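Local coordinates for protein thymine dioxygenase (Neurospora crassa, PDB 5C3Q) that probably hydroxylates the methyl group of thymine, as a 2-oxoglutarate- and iron-dependent dioxygenase built on a double-stranded beta-helix fold, at residues Ala256-Ile268 and Arg316-Arg330. Sequence-based numbering, arbitrary orientation.
Sequences AGDLLARWSNDTI and RKYEGINSGKYLVQR. With EDO (1,2-ethanediol), chain J; EDO (1,2-ethanediol), chain K.
One end of this contact, at Asp258, Arg330 and Leu327, borders the thymine-binding active site of the double-stranded beta-helix dioxygenase; further along short helix 258-263, the chain leading into C-terminal helix 323-332 clasps Arg262 between Tyr318 and Ile321. CG lies anti to the Arg262 backbone N (chi1 -176°) and the chain stays extended as far as NE, which carries the guanidinium between the two: Ile321 CD1 lies over one face, 3.4 Å from Arg262 NE, and Tyr318 CG over the opposite face, the ring plane tilted against the guanidinium. In the guanidinium plane, Arg262 NH2 gives an almost straight bond to Glu319 O (2.8 Å, 176°), and a water bridges NE to the same carbonyl. Replacing Arg262 by alanine would probably cost Glu319 O its guanidinium donor and open a gap between Tyr318 and Ile321.

Asn265, the first residue past the helix, closes it in a Schellman motif; its OD1 accepts a hydrogen bond from Lys317 N (2.9 Å), in the carbonyl plane, while its ND2 reaches Glu315 O. Asp266 OD2 is gripped twice: Tyr318 OH meets its syn side, somewhat out of the carboxylate plane, and Lys317 NZ forms a salt bridge at its anti lone pair (2.8 Å). At the other end, Leu259 CD1 sits over the Tyr326 ring, 4.0 Å from its centroid in a CH-pi contact, and also meets Ile321 CD1. Arg330 NH1 and NH2 form an end-on salt bridge to the single oxygen Asp258 OD2, at 2.8 and 3.1 Å, the carboxylate and guanidinium planes nearly coplanar; Thr217 OG1 also bonds this oxygen, and Ser270 OG bonds OD1.

Helix 258-263 follows strand 251-256 and packs Leu260 on helix 147-173, while strand 321-322 pairs with strand 302-303 and Leu327, on the following helix, approaches the bound thymine.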
ATOM      1  N   ALA A 256       3.000   5.438   5.492  1.00 19.16           N
ATOM      2  CA  ALA A 256       4.376   5.009   5.676  1.00 19.46           C
ATOM      3  C   ALA A 256       4.405   3.526   6.020  1.00 19.00           C
ATOM      4  O   ALA A 256       3.513   3.030   6.692  1.00 19.69           O
ATOM      5  CB  ALA A 256       5.037   5.819   6.775  1.00 19.82           C
ATOM      6  N   GLY A 257       5.427   2.825   5.538  1.00 18.65           N
ATOM      7  CA  GLY A 257       5.638   1.425   5.872  1.00 18.21           C
ATOM      8  C   GLY A 257       6.683   1.224   6.963  1.00 18.26           C
ATOM      9  O   GLY A 257       7.313   2.172   7.430  1.00 17.99           O
ATOM     10  N   ASP A 258       6.888  -0.033   7.338  1.00 18.22           N
ATOM     11  CA  ASP A 258       7.745  -0.374   8.469  1.00 18.61           C
ATOM     12  C   ASP A 258       9.195   0.021   8.271  1.00 18.99           C
ATOM     13  O   ASP A 258       9.868   0.384   9.228  1.00 19.30           O
ATOM     14  CB  ASP A 258       7.622  -1.864   8.795  1.00 18.74           C
ATOM     15  CG  ASP A 258       6.237  -2.231   9.303  1.00 19.10           C
ATOM     16  OD1 ASP A 258       5.522  -1.313   9.774  1.00 18.88           O
ATOM     17  OD2 ASP A 258       5.862  -3.424   9.236  1.00 18.97           O
ATOM     18  N   LEU A 259       9.678  -0.032   7.031  1.00 19.10           N
ATOM     19  CA  LEU A 259      11.060   0.326   6.761  1.00 19.53           C
ATOM     20  C   LEU A 259      11.273   1.833   6.974  1.00 18.80           C
ATOM     21  O   LEU A 259      12.284   2.242   7.549  1.00 18.56           O
ATOM     22  CB  LEU A 259      11.464  -0.117   5.344  1.00 20.60           C
ATOM     23  CG  LEU A 259      12.854  -0.703   5.063  1.00 22.39           C
ATOM     24  CD1 LEU A 259      13.465  -1.476   6.227  1.00 23.05           C
ATOM     25  CD2 LEU A 259      12.776  -1.590   3.822  1.00 22.89           C
ATOM     26  N   LEU A 260      10.319   2.657   6.546  1.00 18.20           N
ATOM     27  CA  LEU A 260      10.420   4.107   6.784  1.00 18.11           C
ATOM     28  C   LEU A 260      10.313   4.437   8.276  1.00 17.79           C
ATOM     29  O   LEU A 260      11.043   5.280   8.777  1.00 17.94           O
ATOM     30  CB  LEU A 260       9.370   4.889   5.981  1.00 17.80           C
ATOM     31  CG  LEU A 260       9.387   6.417   6.135  1.00 18.13           C
ATOM     32  CD1 LEU A 260      10.763   7.008   5.855  1.00 18.60           C
ATOM     33  CD2 LEU A 260       8.355   7.051   5.216  1.00 18.20           C
ATOM     34  N   ALA A 261       9.412   3.762   8.980  1.00 17.89           N
ATOM     35  CA  ALA A 261       9.301   3.912  10.434  1.00 18.31           C
ATOM     36  C   ALA A 261      10.661   3.702  11.091  1.00 18.96           C
ATOM     37  O   ALA A 261      11.140   4.541  11.853  1.00 18.87           O
ATOM     38  CB  ALA A 261       8.289   2.920  10.991  1.00 18.20           C
ATOM     39  N   ARG A 262      11.283   2.581  10.749  1.00 19.49           N
ATOM     40  CA  ARG A 262      12.601   2.217  11.260  1.00 20.79           C
ATOM     41  C   ARG A 262      13.695   3.199  10.810  1.00 20.99           C
ATOM     42  O   ARG A 262      14.525   3.628  11.604  1.00 21.03           O
ATOM     43  CB  ARG A 262      12.934   0.812  10.770  1.00 21.68           C
ATOM     44  CG  ARG A 262      14.232   0.256  11.294  1.00 23.01           C
ATOM     45  CD  ARG A 262      14.608  -1.005  10.548  1.00 23.76           C
ATOM     46  NE  ARG A 262      15.827  -1.557  11.124  1.00 24.63           N
ATOM     47  CZ  ARG A 262      15.949  -2.762  11.673  1.00 24.95           C
ATOM     48  NH1 ARG A 262      14.930  -3.616  11.706  1.00 24.23           N
ATOM     49  NH2 ARG A 262      17.128  -3.115  12.170  1.00 25.83           N
ATOM     50  N   TRP A 263      13.690   3.520   9.519  1.00 21.07           N
ATOM     51  CA  TRP A 263      14.615   4.494   8.909  1.00 21.06           C
ATOM     52  C   TRP A 263      14.568   5.863   9.609  1.00 21.16           C
ATOM     53  O   TRP A 263      15.597   6.520   9.799  1.00 21.51           O
ATOM     54  CB  TRP A 263      14.224   4.647   7.439  1.00 20.98           C
ATOM     55  CG  TRP A 263      15.258   5.167   6.502  1.00 21.75           C
ATOM     56  CD1 TRP A 263      16.553   5.495   6.779  1.00 22.52           C
ATOM     57  CD2 TRP A 263      15.085   5.358   5.098  1.00 22.02           C
ATOM     58  NE1 TRP A 263      17.190   5.910   5.632  1.00 22.88           N
ATOM     59  CE2 TRP A 263      16.309   5.831   4.585  1.00 22.68           C
ATOM     60  CE3 TRP A 263      14.006   5.183   4.223  1.00 21.88           C
ATOM     61  CZ2 TRP A 263      16.486   6.130   3.233  1.00 23.11           C
ATOM     62  CZ3 TRP A 263      14.183   5.484   2.879  1.00 22.23           C
ATOM     63  CH2 TRP A 263      15.414   5.950   2.400  1.00 22.69           C
ATOM     64  N   SER A 264      13.363   6.267  10.003  1.00 20.51           N
ATOM     65  CA  SER A 264      13.115   7.544  10.669  1.00 20.17           C
ATOM     66  C   SER A 264      13.352   7.505  12.180  1.00 20.50           C
ATOM     67  O   SER A 264      13.081   8.488  12.876  1.00 20.57           O
ATOM     68  CB  SER A 264      11.669   7.974  10.398  1.00 19.78           C
ATOM     69  OG  SER A 264      10.747   7.209  11.156  1.00 19.14           O
ATOM     70  N   ASN A 265      13.839   6.372  12.685  1.00 20.35           N
ATOM     71  CA  ASN A 265      14.023   6.160  14.115  1.00 20.65           C
ATOM     72  C   ASN A 265      12.715   6.297  14.892  1.00 20.54           C
ATOM     73  O   ASN A 265      12.689   6.861  15.987  1.00 20.82           O
ATOM     74  CB  ASN A 265      15.084   7.116  14.678  1.00 21.02           C
ATOM     75  CG  ASN A 265      15.684   6.605  15.974  1.00 21.50           C
ATOM     76  OD1 ASN A 265      16.017   5.431  16.075  1.00 21.17           O
ATOM     77  ND2 ASN A 265      15.806   7.477  16.976  1.00 21.75           N
ATOM     78  N   ASP A 266      11.642   5.778  14.297  1.00 20.25           N
ATOM     79  CA  ASP A 266      10.271   5.873  14.819  1.00 20.30           C
ATOM     80  C   ASP A 266       9.727   7.295  15.013  1.00 20.30           C
ATOM     81  O   ASP A 266       8.808   7.496  15.803  1.00 20.69           O
ATOM     82  CB  ASP A 266      10.122   5.060  16.117  1.00 20.94           C
ATOM     83  CG  ASP A 266      10.186   3.563  15.878  1.00 21.10           C
ATOM     84  OD1 ASP A 266       9.907   3.124  14.743  1.00 21.33           O
ATOM     85  OD2 ASP A 266      10.512   2.823  16.826  1.00 21.80           O
ATOM     86  N   THR A 267      10.267   8.275  14.292  1.00 20.04           N
ATOM     87  CA  THR A 267       9.646   9.600  14.276  1.00 20.01           C
ATOM     88  C   THR A 267       8.451   9.582  13.318  1.00 19.62           C
ATOM     89  O   THR A 267       7.504  10.337  13.495  1.00 19.33           O
ATOM     90  CB  THR A 267      10.633  10.725  13.902  1.00 20.22           C
ATOM     91  OG1 THR A 267      11.242  10.445  12.639  1.00 19.89           O
ATOM     92  CG2 THR A 267      11.708  10.861  14.962  1.00 20.93           C
ATOM     93  N   ILE A 268       8.508   8.706  12.314  1.00 19.54           N
ATOM     94  CA  ILE A 268       7.391   8.460  11.406  1.00 19.38           C
ATOM     95  C   ILE A 268       6.708   7.143  11.781  1.00 19.59           C
ATOM     96  O   ILE A 268       7.381   6.166  12.117  1.00 19.58           O
ATOM     97  CB  ILE A 268       7.862   8.448   9.939  1.00 19.32           C
ATOM     98  CG1 ILE A 268       8.173   9.889   9.506  1.00 19.72           C
ATOM     99  CG2 ILE A 268       6.801   7.816   9.036  1.00 19.10           C
ATOM    100  CD1 ILE A 268       8.881  10.028   8.180  1.00 19.80           C
ATOM    101  N   ARG A 316      19.253   6.200  18.947  1.00 32.28           N
ATOM    102  CA  ARG A 316      19.030   5.298  17.809  1.00 31.78           C
ATOM    103  C   ARG A 316      18.519   3.944  18.277  1.00 30.30           C
ATOM    104  O   ARG A 316      19.217   3.230  19.003  1.00 29.88           O
ATOM    105  CB  ARG A 316      20.317   5.067  17.022  1.00 33.79           C
ATOM    106  CG  ARG A 316      20.799   6.257  16.217  1.00 36.14           C
ATOM    107  CD  ARG A 316      21.778   5.775  15.158  1.00 38.44           C
ATOM    108  NE  ARG A 316      22.507   6.868  14.524  1.00 41.49           N
ATOM    109  CZ  ARG A 316      23.331   6.719  13.488  1.00 43.32           C
ATOM    110  NH1 ARG A 316      23.542   5.519  12.952  1.00 44.38           N
ATOM    111  NH2 ARG A 316      23.949   7.777  12.980  1.00 44.25           N
ATOM    112  N   LYS A 317      17.322   3.579  17.829  1.00 28.24           N
ATOM    113  CA  LYS A 317      16.662   2.370  18.306  1.00 27.74           C
ATOM    114  C   LYS A 317      17.070   1.100  17.554  1.00 27.39           C
ATOM    115  O   LYS A 317      16.911   0.000  18.085  1.00 26.46           O
ATOM    116  CB  LYS A 317      15.141   2.546  18.234  1.00 27.50           C
ATOM    117  CG  LYS A 317      14.620   3.657  19.137  1.00 28.13           C
ATOM    118  CD  LYS A 317      13.157   3.975  18.883  1.00 27.79           C
ATOM    119  CE  LYS A 317      12.237   2.857  19.342  1.00 27.90           C
ATOM    120  NZ  LYS A 317      10.838   3.344  19.520  1.00 27.82           N
ATOM    121  N   TYR A 318      17.598   1.248  16.336  1.00 27.08           N
ATOM    122  CA  TYR A 318      17.769   0.107  15.432  1.00 27.62           C
ATOM    123  C   TYR A 318      19.157   0.014  14.801  1.00 29.06           C
ATOM    124  O   TYR A 318      19.753   1.027  14.432  1.00 28.22           O
ATOM    125  CB  TYR A 318      16.720   0.170  14.319  1.00 26.54           C
ATOM    126  CG  TYR A 318      15.310   0.260  14.847  1.00 26.17           C
ATOM    127  CD1 TYR A 318      14.728  -0.821  15.496  1.00 26.50           C
ATOM    128  CD2 TYR A 318      14.570   1.432  14.727  1.00 25.94           C
ATOM    129  CE1 TYR A 318      13.440  -0.745  16.000  1.00 26.65           C
ATOM    130  CE2 TYR A 318      13.280   1.518  15.226  1.00 25.81           C
ATOM    131  CZ  TYR A 318      12.718   0.425  15.859  1.00 26.39           C
ATOM    132  OH  TYR A 318      11.436   0.496  16.364  1.00 26.68           O
ATOM    133  N   GLU A 319      19.648  -1.218  14.674  1.00 30.71           N
ATOM    134  CA  GLU A 319      20.849  -1.504  13.893  1.00 32.53           C
ATOM    135  C   GLU A 319      20.547  -1.277  12.420  1.00 31.01           C
ATOM    136  O   GLU A 319      19.402  -1.408  11.988  1.00 29.92           O
ATOM    137  CB  GLU A 319      21.300  -2.958  14.084  1.00 34.87           C
ATOM    138  CG  GLU A 319      21.821  -3.277  15.474  1.00 37.52           C
ATOM    139  CD  GLU A 319      22.411  -4.674  15.584  1.00 40.17           C
ATOM    140  OE1 GLU A 319      23.150  -5.090  14.664  1.00 42.17           O
ATOM    141  OE2 GLU A 319      22.146  -5.353  16.601  1.00 41.72           O
ATOM    142  N   GLY A 320      21.577  -0.943  11.651  1.00 30.61           N
ATOM    143  CA  GLY A 320      21.430  -0.811  10.204  1.00 29.97           C
ATOM    144  C   GLY A 320      21.049  -2.139   9.565  1.00 29.49           C
ATOM    145  O   GLY A 320      21.446  -3.195  10.041  1.00 29.45           O
ATOM    146  N   ILE A 321      20.250  -2.085   8.503  1.00 28.71           N
ATOM    147  CA  ILE A 321      19.888  -3.284   7.747  1.00 28.01           C
ATOM    148  C   ILE A 321      19.845  -2.997   6.255  1.00 26.76           C
ATOM    149  O   ILE A 321      19.588  -1.867   5.834  1.00 25.79           O
ATOM    150  CB  ILE A 321      18.505  -3.844   8.147  1.00 28.44           C
ATOM    151  CG1 ILE A 321      17.478  -2.714   8.262  1.00 27.99           C
ATOM    152  CG2 ILE A 321      18.594  -4.625   9.451  1.00 29.33           C
ATOM    153  CD1 ILE A 321      16.053  -3.183   8.109  1.00 27.87           C
ATOM    154  N   ASN A 322      20.090  -4.037   5.468  1.00 25.91           N
ATOM    155  CA  ASN A 322      19.899  -3.971   4.031  1.00 25.53           C
ATOM    156  C   ASN A 322      18.409  -4.015   3.713  1.00 24.45           C
ATOM    157  O   ASN A 322      17.698  -4.897   4.188  1.00 23.90           O
ATOM    158  CB  ASN A 322      20.596  -5.139   3.335  1.00 26.23           C
ATOM    159  CG  ASN A 322      20.258  -5.209   1.863  1.00 25.86           C
ATOM    160  OD1 ASN A 322      19.502  -6.077   1.436  1.00 25.83           O
ATOM    161  ND2 ASN A 322      20.783  -4.271   1.090  1.00 25.96           N
ATOM    162  N   SER A 323      17.956  -3.076   2.893  1.00 24.23           N
ATOM    163  CA  SER A 323      16.542  -2.957   2.539  1.00 24.12           C
ATOM    164  C   SER A 323      15.995  -4.229   1.879  1.00 23.50           C
ATOM    165  O   SER A 323      14.990  -4.785   2.325  1.00 22.89           O
ATOM    166  CB  SER A 323      16.341  -1.760   1.603  1.00 24.64           C
ATOM    167  OG  SER A 323      14.967  -1.521   1.378  1.00 25.64           O
ATOM    168  N   GLY A 324      16.663  -4.679   0.822  1.00 23.69           N
ATOM    169  CA  GLY A 324      16.236  -5.865   0.073  1.00 23.78           C
ATOM    170  C   GLY A 324      16.068  -7.089   0.953  1.00 23.80           C
ATOM    171  O   GLY A 324      15.043  -7.769   0.899  1.00 23.00           O
ATOM    172  N   LYS A 325      17.074  -7.345   1.781  1.00 24.69           N
ATOM    173  CA  LYS A 325      17.071  -8.466   2.717  1.00 25.99           C
ATOM    174  C   LYS A 325      15.896  -8.406   3.702  1.00 25.04           C
ATOM    175  O   LYS A 325      15.235  -9.416   3.958  1.00 23.54           O
ATOM    176  CB  LYS A 325      18.396  -8.487   3.480  1.00 27.84           C
ATOM    177  CG  LYS A 325      18.566  -9.643   4.443  1.00 30.03           C
ATOM    178  CD  LYS A 325      19.972  -9.653   5.022  1.00 31.93           C
ATOM    179  CE  LYS A 325      20.215 -10.896   5.862  1.00 33.56           C
ATOM    180  NZ  LYS A 325      19.425 -10.881   7.125  1.00 34.05           N
ATOM    181  N   TYR A 326      15.644  -7.221   4.253  1.00 24.75           N
ATOM    182  CA  TYR A 326      14.516  -7.033   5.168  1.00 24.94           C
ATOM    183  C   TYR A 326      13.194  -7.406   4.498  1.00 24.30           C
ATOM    184  O   TYR A 326      12.393  -8.145   5.063  1.00 23.42           O
ATOM    185  CB  TYR A 326      14.455  -5.590   5.666  1.00 25.21           C
ATOM    186  CG  TYR A 326      13.287  -5.326   6.586  1.00 25.69           C
ATOM    187  CD1 TYR A 326      13.359  -5.646   7.936  1.00 26.06           C
ATOM    188  CD2 TYR A 326      12.100  -4.770   6.103  1.00 25.65           C
ATOM    189  CE1 TYR A 326      12.293  -5.414   8.784  1.00 25.94           C
ATOM    190  CE2 TYR A 326      11.026  -4.538   6.945  1.00 25.53           C
ATOM    191  CZ  TYR A 326      11.129  -4.864   8.285  1.00 25.89           C
ATOM    192  OH  TYR A 326      10.071  -4.641   9.141  1.00 26.72           O
ATOM    193  N   LEU A 327      12.976  -6.899   3.288  1.00 24.83           N
ATOM    194  CA  LEU A 327      11.717  -7.139   2.579  1.00 24.90           C
ATOM    195  C   LEU A 327      11.460  -8.615   2.313  1.00 25.15           C
ATOM    196  O   LEU A 327      10.350  -9.095   2.538  1.00 24.04           O
ATOM    197  CB  LEU A 327      11.673  -6.380   1.253  1.00 25.54           C
ATOM    198  CG  LEU A 327      11.388  -4.882   1.328  1.00 25.69           C
ATOM    199  CD1 LEU A 327      11.562  -4.283  -0.056  1.00 26.14           C
ATOM    200  CD2 LEU A 327       9.988  -4.599   1.858  1.00 25.66           C
ATOM    201  N   VAL A 328      12.473  -9.330   1.821  1.00 26.45           N
ATOM    202  CA  VAL A 328      12.301 -10.756   1.528  1.00 27.30           C
ATOM    203  C   VAL A 328      11.983 -11.541   2.796  1.00 27.14           C
ATOM    204  O   VAL A 328      11.169 -12.457   2.757  1.00 27.14           O
ATOM    205  CB  VAL A 328      13.490 -11.403   0.768  1.00 28.49           C
ATOM    206  CG1 VAL A 328      13.572 -10.853  -0.643  1.00 29.31           C
ATOM    207  CG2 VAL A 328      14.813 -11.224   1.497  1.00 28.90           C
ATOM    208  N   GLN A 329      12.591 -11.159   3.917  1.00 27.27           N
ATOM    209  CA  GLN A 329      12.266 -11.773   5.205  1.00 27.80           C
ATOM    210  C   GLN A 329      10.791 -11.581   5.565  1.00 26.53           C
ATOM    211  O   GLN A 329      10.144 -12.517   6.026  1.00 26.26           O
ATOM    212  CB  GLN A 329      13.180 -11.239   6.314  1.00 29.12           C
ATOM    213  CG  GLN A 329      14.600 -11.780   6.210  1.00 30.81           C
ATOM    214  CD  GLN A 329      15.617 -11.157   7.163  1.00 31.93           C
ATOM    215  OE1 GLN A 329      16.773 -11.579   7.178  1.00 33.56           O
ATOM    216  NE2 GLN A 329      15.210 -10.161   7.951  1.00 32.40           N
ATOM    217  N   ARG A 330      10.257 -10.382   5.330  1.00 25.36           N
ATOM    218  CA  ARG A 330       8.839 -10.111   5.590  1.00 24.81           C
ATOM    219  C   ARG A 330       7.935 -10.883   4.625  1.00 25.85           C
ATOM    220  O   ARG A 330       6.923 -11.453   5.030  1.00 25.62           O
ATOM    221  CB  ARG A 330       8.531  -8.607   5.486  1.00 23.55           C
ATOM    222  CG  ARG A 330       9.257  -7.716   6.494  1.00 22.92           C
ATOM    223  CD  ARG A 330       8.853  -7.981   7.938  1.00 22.64           C
ATOM    224  NE  ARG A 330       7.428  -7.754   8.177  1.00 21.75           N
ATOM    225  CZ  ARG A 330       6.870  -6.576   8.445  1.00 21.10           C
ATOM    226  NH1 ARG A 330       7.606  -5.472   8.513  1.00 20.93           N
ATOM    227  NH2 ARG A 330       5.559  -6.498   8.645  1.00 21.11           N
TER
HETATM  228  C1  EDO J 406      12.085  -8.985   9.779  1.00 61.40           C
HETATM  229  O1  EDO J 406      12.985  -8.714   8.696  1.00 61.29           O
HETATM  230  C2  EDO J 406      12.410 -10.349  10.380  1.00 61.49           C
HETATM  231  O2  EDO J 406      11.222 -11.068  10.738  1.00 62.42           O
HETATM  232  C1  EDO K 407      17.286  -6.343  12.872  1.00 43.91           C
HETATM  233  O1  EDO K 407      18.109  -5.648  13.822  1.00 47.04           O
HETATM  234  C2  EDO K 407      15.837  -6.260  13.339  1.00 42.53           C
HETATM  235  O2  EDO K 407      14.911  -6.340  12.249  1.00 41.62           O
HETATM  236  O   HOH W   1      17.732   0.605  10.728  1.00 33.28           O
HETATM  237  O   HOH W   2      17.647   3.688  14.602  1.00 27.91           O
HETATM  238  O   HOH W   3      10.315   0.628  13.686  1.00 25.63           O